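PDB 5FJQ: carbohydrate binding protein, putative, cpb33A from Cellvibrio japonicus, which acts as a copper-dependent lytic polysaccharide monooxygenase important for efficient chitin utilization, this chain being one domain of a longer protein. Local coordinates for residues A[135-138]-A[139-142]. Residues are numbered along the deposited sequence; the frame is centred on the assembly and turned at random.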
loop_
_atom_site.group_PDB
_atom_site.type_symbol
_atom_site.label_atom_id
_atom_site.label_comp_id
_atom_site.label_asym_id
_atom_site.label_seq_id
_atom_site.Cartn_x
_atom_site.Cartn_y
_atom_site.Cartn_z
ATOM N N ASP A 135 9.402 12.502 -13.515
ATOM C CA ASP A 135 8.914 13.837 -13.129
ATOM C C ASP A 135 7.500 13.749 -12.512
ATOM O O ASP A 135 7.014 12.640 -12.198
ATOM C CB ASP A 135 9.004 14.832 -14.268
ATOM C CG ASP A 135 10.432 14.981 -14.784
ATOM O OD1 ASP A 135 11.337 15.240 -13.964
ATOM O OD2 ASP A 135 10.652 14.767 -16.017
ATOM N N GLN A 136 6.867 14.909 -12.309
ATOM C CA GLN A 136 5.571 14.936 -11.629
ATOM C C GLN A 136 4.586 14.309 -12.543
ATOM O O GLN A 136 4.728 14.473 -13.711
ATOM C CB GLN A 136 5.147 16.349 -11.283
ATOM C CG GLN A 136 6.138 17.036 -10.368
ATOM C CD GLN A 136 6.967 18.061 -11.118
ATOM O OE1 GLN A 136 8.003 17.764 -11.761
ATOM N NE2 GLN A 136 6.476 19.286 -11.086
ATOM N N GLU A 137 3.649 13.555 -11.995
ATOM C CA GLU A 137 2.680 12.816 -12.721
ATOM C C GLU A 137 1.422 12.911 -11.936
ATOM O O GLU A 137 1.431 12.652 -10.775
ATOM C CB GLU A 137 3.067 11.358 -12.729
ATOM C CG GLU A 137 4.160 11.063 -13.758
ATOM C CD GLU A 137 4.653 9.654 -13.625
ATOM O OE1 GLU A 137 4.968 9.201 -12.486
ATOM O OE2 GLU A 137 4.742 9.012 -14.679
ATOM N N TRP A 138 0.332 13.287 -12.581
ATOM C CA TRP A 138 -0.924 13.218 -11.911
ATOM C C TRP A 138 -1.372 11.797 -11.691
ATOM O O TRP A 138 -2.108 11.494 -10.732
ATOM C CB TRP A 138 -1.963 14.017 -12.716
ATOM C CG TRP A 138 -1.700 15.507 -12.627
ATOM C CD1 TRP A 138 -1.335 16.351 -13.652
ATOM C CD2 TRP A 138 -1.742 16.312 -11.428
ATOM N NE1 TRP A 138 -1.181 17.634 -13.163
ATOM C CE2 TRP A 138 -1.423 17.637 -11.805
ATOM C CE3 TRP A 138 -2.038 16.039 -10.065
ATOM C CZ2 TRP A 138 -1.398 18.701 -10.867
ATOM C CZ3 TRP A 138 -2.007 17.084 -9.139
ATOM C CH2 TRP A 138 -1.687 18.400 -9.543
ATOM N N VAL A 139 -0.990 10.922 -12.627
ATOM C CA VAL A 139 -1.339 9.538 -12.531
ATOM C C VAL A 139 -0.078 8.758 -12.861
ATOM O O VAL A 139 0.650 9.096 -13.805
ATOM C CB VAL A 139 -2.460 9.109 -13.495
ATOM C CG1 VAL A 139 -2.784 7.652 -13.212
ATOM C CG2 VAL A 139 -3.741 9.942 -13.298
ATOM N N SER A 140 0.210 7.752 -12.068
ATOM C CA SER A 140 1.471 7.018 -12.204
ATOM C C SER A 140 1.104 5.572 -12.435
ATOM O O SER A 140 0.464 4.953 -11.610
ATOM C CB SER A 140 2.326 7.177 -10.910
ATOM O OG SER A 140 2.898 8.432 -10.792
ATOM N N THR A 141 1.487 5.028 -13.585
ATOM C CA THR A 141 1.097 3.689 -13.922
ATOM C C THR A 141 2.299 2.759 -14.046
ATOM O O THR A 141 3.280 3.051 -14.732
ATOM C CB THR A 141 0.250 3.583 -15.246
ATOM O OG1 THR A 141 -0.854 4.498 -15.153
ATOM C CG2 THR A 141 -0.297 2.251 -15.293
ATOM N N HIS A 142 2.196 1.627 -13.358
ATOM C CA HIS A 142 3.275 0.670 -13.342
ATOM C C HIS A 142 2.694 -0.692 -13.719
ATOM O O HIS A 142 1.794 -1.187 -13.092
ATOM C CB HIS A 142 3.887 0.708 -11.947
ATOM C CG HIS A 142 4.194 2.098 -11.498
ATOM N ND1 HIS A 142 3.541 2.705 -10.441
ATOM C CD2 HIS A 142 5.041 3.023 -11.997
ATOM C CE1 HIS A 142 3.981 3.945 -10.309
ATOM N NE2 HIS A 142 4.916 4.154 -11.217
HETATM O O HOH W 1 5.915 6.466 -12.482
HETATM O O HOH W 2 3.022 6.767 -15.056
HETATM O O HOH W 3 2.421 9.483 -16.041
#
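Glu137 reaches forward along the chain and takes a hydrogen bond from Ser140, three residues on. Ser140 OG donates to Glu137 OE1 at 2.8 Å. The hydroxyl comes from above the carboxylate plane, about 60° out of it. CG of Glu137 lies beside its own backbone N, and the chain is extended beyond CG (chi2 173°), which brings the carboxylate out alongside the start of the strand. Ser140 CB sits 3.7 Å from Glu137 OE1, behind the hydroxyl.

Three waters widen this grip. One donates to Glu137 OE1 at 2.9 Å and also binds His142 NE2. The second donates to Glu137 OE2 and accepts from the backbone N of Thr141. The third donates to both Glu137 OE2 and Val139 O. Each carboxylate oxygen thus has two partners, and the side chain is tied directly or through water to four successive residues.

The site is the entry from a loop into strand 139-146, an edge strand of the three-stranded antiparallel sheet in this lytic polysaccharide monooxygenase domain. Asn96 ND2, on strand 88-96, binds both Glu137 O and Ser140 OG, so one amide joins the loop to the strand. Phe105 packs on Glu137 and Ser140.

The CB of Trp138 leaves the backbone on the side away from the strand, though CB itself still touches Val139 N. Its side chain lies about 8 Å from that of His1, a copper ligand, and about 9 Å from the copper ion itself. At the junction, Trp138 CB and Val139 CG2 are 4.5 Å apart, a loose apolar approach.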